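Long-range contacts in BWI-1=PROTEASE inhibitor/trypsin inhibitor (Fagopyrum esculentum, PDB 3RDY), which inhibits serine proteases, trypsin in particular, as a member of the potato type I inhibitor family: residues A[18-23]-A[36-41]; A[62-67]-A[74-79]. One frame throughout, in Å; residues are numbered along the deposited sequence.

Contact 1. Residues A[18-23]-A[36-41]; sequences QEWPEL and ENENED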
loop_
_atom_site.group_PDB
_atom_site.type_symbol
_atom_site.label_atom_id
_atom_site.label_comp_id
_atom_site.label_asym_id
_atom_site.label_seq_id
_atom_site.Cartn_x
_atom_site.Cartn_y
_atom_site.Cartn_z
ATOM N N GLN A 18 0.449 -9.971 -2.988
ATOM C CA GLN A 18 -0.697 -9.089 -3.272
ATOM C C GLN A 18 -1.232 -8.302 -2.077
ATOM O O GLN A 18 -2.072 -7.413 -2.251
ATOM C CB GLN A 18 -1.856 -9.912 -3.855
ATOM C CG GLN A 18 -1.561 -10.545 -5.233
ATOM C CD GLN A 18 -1.204 -9.501 -6.285
ATOM O OE1 GLN A 18 -0.051 -9.408 -6.710
ATOM N NE2 GLN A 18 -2.181 -8.704 -6.696
ATOM N N GLU A 19 -0.823 -8.660 -0.864
ATOM C CA GLU A 19 -1.354 -7.962 0.319
ATOM C C GLU A 19 -0.397 -8.034 1.491
ATOM O O GLU A 19 0.391 -8.986 1.609
ATOM C CB GLU A 19 -2.723 -8.536 0.726
ATOM C CG GLU A 19 -2.655 -9.956 1.225
ATOM C CD GLU A 19 -2.464 -10.961 0.106
ATOM O OE1 GLU A 19 -3.203 -10.886 -0.909
ATOM O OE2 GLU A 19 -1.574 -11.823 0.248
ATOM N N TRP A 20 -0.477 -7.020 2.355
ATOM C CA TRP A 20 0.486 -6.818 3.437
ATOM C C TRP A 20 -0.228 -6.493 4.752
ATOM O O TRP A 20 -0.045 -5.399 5.301
ATOM C CB TRP A 20 1.430 -5.654 3.078
ATOM C CG TRP A 20 2.429 -5.968 1.967
ATOM C CD1 TRP A 20 3.732 -6.393 2.122
ATOM C CD2 TRP A 20 2.209 -5.873 0.546
ATOM N NE1 TRP A 20 4.318 -6.576 0.893
ATOM C CE2 TRP A 20 3.417 -6.265 -0.092
ATOM C CE3 TRP A 20 1.109 -5.513 -0.248
ATOM C CZ2 TRP A 20 3.568 -6.286 -1.492
ATOM C CZ3 TRP A 20 1.260 -5.522 -1.644
ATOM C CH2 TRP A 20 2.477 -5.943 -2.247
ATOM N N PRO A 21 -1.035 -7.436 5.269
ATOM C CA PRO A 21 -1.765 -7.211 6.525
ATOM C C PRO A 21 -0.778 -6.925 7.671
ATOM O O PRO A 21 -1.088 -6.192 8.609
ATOM C CB PRO A 21 -2.502 -8.555 6.734
ATOM C CG PRO A 21 -1.634 -9.576 5.958
ATOM C CD PRO A 21 -1.296 -8.783 4.716
ATOM N N GLU A 22 0.414 -7.496 7.573
ATOM C CA GLU A 22 1.443 -7.330 8.594
ATOM C C GLU A 22 1.971 -5.895 8.706
ATOM O O GLU A 22 2.587 -5.536 9.714
ATOM C CB GLU A 22 2.612 -8.313 8.383
ATOM C CG GLU A 22 3.597 -7.953 7.270
ATOM C CD GLU A 22 3.169 -8.441 5.881
ATOM O OE1 GLU A 22 4.025 -8.416 4.979
ATOM O OE2 GLU A 22 1.995 -8.849 5.682
ATOM N N LEU A 23 1.723 -5.079 7.680
ATOM C CA LEU A 23 2.208 -3.692 7.700
ATOM C C LEU A 23 1.256 -2.679 8.349
ATOM O O LEU A 23 1.591 -1.496 8.471
ATOM C CB LEU A 23 2.607 -3.243 6.296
ATOM C CG LEU A 23 4.076 -3.446 5.864
ATOM C CD1 LEU A 23 4.914 -4.425 6.702
ATOM C CD2 LEU A 23 4.240 -3.688 4.369
ATOM N N GLU A 36 7.624 -2.337 -1.821
ATOM C CA GLU A 36 8.312 -2.230 -3.111
ATOM C C GLU A 36 9.477 -3.220 -3.231
ATOM O O GLU A 36 9.768 -3.712 -4.324
ATOM C CB GLU A 36 8.746 -0.789 -3.371
ATOM C CG GLU A 36 7.555 0.128 -3.733
ATOM C CD GLU A 36 7.953 1.564 -3.887
ATOM O OE1 GLU A 36 9.157 1.875 -3.718
ATOM O OE2 GLU A 36 7.063 2.388 -4.169
ATOM N N ASN A 37 10.109 -3.536 -2.102
ATOM C CA ASN A 37 11.126 -4.585 -2.046
ATOM C C ASN A 37 10.539 -5.982 -2.240
ATOM O O ASN A 37 11.162 -6.838 -2.881
ATOM C CB ASN A 37 11.858 -4.545 -0.705
ATOM C CG ASN A 37 12.925 -3.467 -0.644
ATOM O OD1 ASN A 37 13.305 -3.014 0.446
ATOM N ND2 ASN A 37 13.423 -3.049 -1.808
ATOM N N GLU A 38 9.337 -6.209 -1.703
ATOM C CA GLU A 38 8.731 -7.533 -1.704
ATOM C C GLU A 38 7.998 -7.853 -2.983
ATOM O O GLU A 38 7.782 -9.022 -3.296
ATOM C CB GLU A 38 7.789 -7.714 -0.513
ATOM C CG GLU A 38 8.547 -7.697 0.826
ATOM C CD GLU A 38 7.678 -8.049 2.006
ATOM O OE1 GLU A 38 6.447 -8.069 1.845
ATOM O OE2 GLU A 38 8.229 -8.317 3.098
ATOM N N ASN A 39 7.601 -6.817 -3.707
ATOM C CA ASN A 39 6.967 -6.998 -5.008
ATOM C C ASN A 39 7.523 -5.955 -5.943
ATOM O O ASN A 39 7.126 -4.794 -5.924
ATOM C CB ASN A 39 5.430 -6.947 -4.915
ATOM C CG ASN A 39 4.748 -7.204 -6.257
ATOM O OD1 ASN A 39 5.327 -6.955 -7.308
ATOM N ND2 ASN A 39 3.509 -7.667 -6.221
ATOM N N GLU A 40 8.475 -6.383 -6.762
ATOM C CA GLU A 40 9.213 -5.491 -7.638
ATOM C C GLU A 40 8.416 -4.900 -8.800
ATOM O O GLU A 40 8.926 -4.058 -9.546
ATOM C CB GLU A 40 10.463 -6.228 -8.155
ATOM C CG GLU A 40 11.389 -6.707 -7.038
ATOM N N ASP A 41 7.154 -5.292 -8.936
ATOM C CA ASP A 41 6.298 -4.736 -9.980
ATOM C C ASP A 41 5.456 -3.542 -9.553
ATOM O O ASP A 41 4.784 -2.937 -10.385
ATOM C CB ASP A 41 5.345 -5.797 -10.508
ATOM C CG ASP A 41 6.050 -6.837 -11.348
ATOM O OD1 ASP A 41 5.475 -7.938 -11.515
ATOM O OD2 ASP A 41 7.173 -6.549 -11.820
HETATM O O HOH W 1 6.602 -7.925 5.254
#
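E38, in the last turn of helix 28-38, reaches W20 with its carboxylate: the indole NE1 donates to E38 OE1 at 2.8 Å. The bond is bent, 131° at the hydrogen, and OE1 is approached on its anti side, with the donor 28° out of the carboxylate plane. E38 CB lies at the edge of the indole, near the ring plane, and the chain, extended beyond CG, carries the carboxylate to NE1. E38 OE1 lies 4.0 Å from E22 OE1, a like-charged approach probably eased by K17, which makes salt bridges to both glutamates, and by a water that donates to E22 OE1 and E38 OE2. In this fold, that of the potato type I inhibitors, W20 packs the loop that precedes helix 28-38 against that helix's C-terminal end, with I35 and V78 also touching its side chain. N39, the first residue to leave helical geometry, meets the benzo edge with its CB, 4.0 Å from W20 CZ2. Its amide is held at both ends: ND2 donates to the backbone O of K17, while N39 OD1 receives the N-H of D41 N at 3.0 Å, closing an Asx turn just after the helix.

Contact 2. Residues A[62-67]-A[74-79]; sequences VWVFVD and DTPVVM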
loop_
_atom_site.group_PDB
_atom_site.type_symbol
_atom_site.label_atom_id
_atom_site.label_comp_id
_atom_site.label_asym_id
_atom_site.label_seq_id
_atom_site.Cartn_x
_atom_site.Cartn_y
_atom_site.Cartn_z
ATOM N N VAL A 62 -0.024 0.063 -5.182
ATOM C CA VAL A 62 -0.448 -0.310 -3.840
ATOM C C VAL A 62 -0.723 0.984 -3.054
ATOM O O VAL A 62 0.211 1.723 -2.719
ATOM C CB VAL A 62 0.629 -1.128 -3.074
ATOM C CG1 VAL A 62 0.181 -1.390 -1.633
ATOM C CG2 VAL A 62 0.922 -2.490 -3.748
ATOM N N TRP A 63 -1.988 1.259 -2.777
ATOM C CA TRP A 63 -2.336 2.404 -1.920
ATOM C C TRP A 63 -1.947 2.066 -0.496
ATOM O O TRP A 63 -2.249 0.978 -0.005
ATOM C CB TRP A 63 -3.842 2.694 -1.947
ATOM C CG TRP A 63 -4.402 3.026 -3.297
ATOM C CD1 TRP A 63 -5.326 2.304 -4.001
ATOM C CD2 TRP A 63 -4.057 4.150 -4.116
ATOM N NE1 TRP A 63 -5.586 2.916 -5.208
ATOM C CE2 TRP A 63 -4.828 4.054 -5.300
ATOM C CE3 TRP A 63 -3.196 5.244 -3.951
ATOM C CZ2 TRP A 63 -4.740 5.004 -6.328
ATOM C CZ3 TRP A 63 -3.113 6.183 -4.974
ATOM C CH2 TRP A 63 -3.890 6.055 -6.141
ATOM N N VAL A 64 -1.316 3.014 0.177
ATOM C CA VAL A 64 -0.886 2.837 1.555
ATOM C C VAL A 64 -1.554 3.918 2.397
ATOM O O VAL A 64 -1.100 5.067 2.426
ATOM C CB VAL A 64 0.684 2.873 1.656
ATOM C CG1 VAL A 64 1.172 2.790 3.111
ATOM C CG2 VAL A 64 1.294 1.715 0.831
ATOM N N PHE A 65 -2.662 3.553 3.040
ATOM C CA PHE A 65 -3.496 4.540 3.732
ATOM C C PHE A 65 -3.046 4.698 5.173
ATOM O O PHE A 65 -2.983 3.711 5.920
ATOM C CB PHE A 65 -4.947 4.107 3.723
ATOM C CG PHE A 65 -5.594 4.175 2.381
ATOM C CD1 PHE A 65 -5.820 5.406 1.771
ATOM C CD2 PHE A 65 -5.984 3.006 1.726
ATOM C CE1 PHE A 65 -6.424 5.462 0.523
ATOM C CE2 PHE A 65 -6.576 3.057 0.485
ATOM C CZ PHE A 65 -6.801 4.282 -0.109
ATOM N N VAL A 66 -2.783 5.940 5.566
ATOM C CA VAL A 66 -2.254 6.220 6.897
ATOM C C VAL A 66 -3.155 7.140 7.723
ATOM O O VAL A 66 -3.910 7.970 7.183
ATOM C CB VAL A 66 -0.813 6.825 6.804
ATOM C CG1 VAL A 66 0.181 5.782 6.212
ATOM C CG2 VAL A 66 -0.822 8.115 5.959
ATOM N N ASP A 67 -3.055 7.014 9.042
ATOM C CA ASP A 67 -3.796 7.908 9.933
ATOM C C ASP A 67 -3.071 9.240 10.084
ATOM O O ASP A 67 -2.047 9.491 9.425
ATOM C CB ASP A 67 -4.040 7.246 11.301
ATOM C CG ASP A 67 -2.743 6.953 12.063
ATOM O OD1 ASP A 67 -1.694 7.564 11.778
ATOM O OD2 ASP A 67 -2.767 6.099 12.960
ATOM N N ASP A 74 -5.013 0.858 7.014
ATOM C CA ASP A 74 -5.697 -0.127 6.174
ATOM C C ASP A 74 -4.676 -1.104 5.611
ATOM O O ASP A 74 -3.541 -0.720 5.337
ATOM C CB ASP A 74 -6.402 0.545 4.990
ATOM C CG ASP A 74 -7.504 1.479 5.429
ATOM O OD1 ASP A 74 -7.743 2.505 4.760
ATOM O OD2 ASP A 74 -8.133 1.180 6.451
ATOM N N THR A 75 -5.086 -2.351 5.409
ATOM C CA THR A 75 -4.197 -3.347 4.804
ATOM C C THR A 75 -3.804 -2.939 3.384
ATOM O O THR A 75 -4.679 -2.839 2.509
ATOM C CB THR A 75 -4.870 -4.731 4.718
ATOM O OG1 THR A 75 -5.185 -5.185 6.041
ATOM C CG2 THR A 75 -3.895 -5.739 4.051
ATOM N N PRO A 76 -2.493 -2.708 3.133
ATOM C CA PRO A 76 -2.120 -2.373 1.749
ATOM C C PRO A 76 -2.302 -3.600 0.837
ATOM O O PRO A 76 -1.938 -4.722 1.220
ATOM C CB PRO A 76 -0.636 -1.966 1.858
ATOM C CG PRO A 76 -0.441 -1.594 3.326
ATOM C CD PRO A 76 -1.368 -2.538 4.077
ATOM N N VAL A 77 -2.881 -3.377 -0.338
ATOM C CA VAL A 77 -3.087 -4.433 -1.317
ATOM C C VAL A 77 -2.762 -3.921 -2.721
ATOM O O VAL A 77 -2.785 -2.721 -2.979
ATOM C CB VAL A 77 -4.535 -4.988 -1.288
ATOM C CG1 VAL A 77 -4.891 -5.552 0.133
ATOM C CG2 VAL A 77 -5.509 -3.935 -1.735
ATOM N N VAL A 78 -2.435 -4.826 -3.625
ATOM C CA VAL A 78 -2.249 -4.429 -5.019
ATOM C C VAL A 78 -3.618 -4.196 -5.638
ATOM O O VAL A 78 -4.451 -5.093 -5.682
ATOM C CB VAL A 78 -1.484 -5.485 -5.824
ATOM C CG1 VAL A 78 -1.373 -5.052 -7.267
ATOM C CG2 VAL A 78 -0.083 -5.705 -5.217
ATOM N N MET A 79 -3.858 -2.974 -6.105
ATOM C CA MET A 79 -5.144 -2.636 -6.694
ATOM C C MET A 79 -5.031 -1.282 -7.358
ATOM O O MET A 79 -4.388 -0.380 -6.795
ATOM C CB MET A 79 -6.253 -2.612 -5.631
ATOM C CG MET A 79 -7.579 -2.097 -6.181
ATOM S SD MET A 79 -8.996 -2.519 -5.161
ATOM C CE MET A 79 -9.046 -4.281 -5.484
ATOM O OXT MET A 79 -5.588 -1.060 -8.435
HETATM O O HOH W 2 -4.116 -0.768 -0.865
HETATM O O HOH W 3 -3.922 -0.456 -3.991
HETATM O O HOH W 4 -3.401 0.767 2.945
#
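V62 and P76 form the apolar centre of this contact, V62 CG1 lying 3.6 Å from P76 CB. The other branch of V62, CG2, sits beside the backbone N and meets V78 CG2 at 3.7 Å, so the one valine touches both residues flanking V77. V62 CA-H also points at V77 O, a CA-H...O contact of 3.5 Å with 150° at the hydrogen. Farther along the strand, D74 OD1 approaches F65 CB at 3.4 Å, and the carboxylate and ring planes are steeply inclined, 71° apart.

No direct hydrogen bond joins the two segments; waters mediate instead. One accepts from V77 N and lies 2.7 Å from W63 O. A second accepts from W63 N and lies 2.7 Å from V77 O. The third accepts from F65 N and donates to D74 O and W63 O. I35 of helix 28-38 touches V62, V64 and P76, while W20 packs on V62. The M79 carboxylate forms a salt bridge with R61 through OXT, and V62 and V64 bond through their backbones to strand 43-48. The C-terminal segment runs roughly antiparallel to 61-66 at a hydrated interface, bordering the two-stranded parallel sheet of the potato type I inhibitor fold.

From the N terminus, a disulfide at C14, near the start of the modelled chain, ties it to C59, just ahead of strand 61-66. Contact 1 then closes residues 24-35, most of helix 28-38 among them, before strand 43-48 begins. After that strand and the long connection to strand 61-66, contact 2 closes the six-residue loop 68-73. The two contacts follow one another in series, neither nested nor crossed, with centres about 10 Å apart. They nevertheless join directly: the backbone of segment 18-23 probably hydrogen-bonds to segment 74-79, W20 N to P76 O and Q18 O to V78 N. The C-terminal segment thus links the N-terminal loop to strand 61-66.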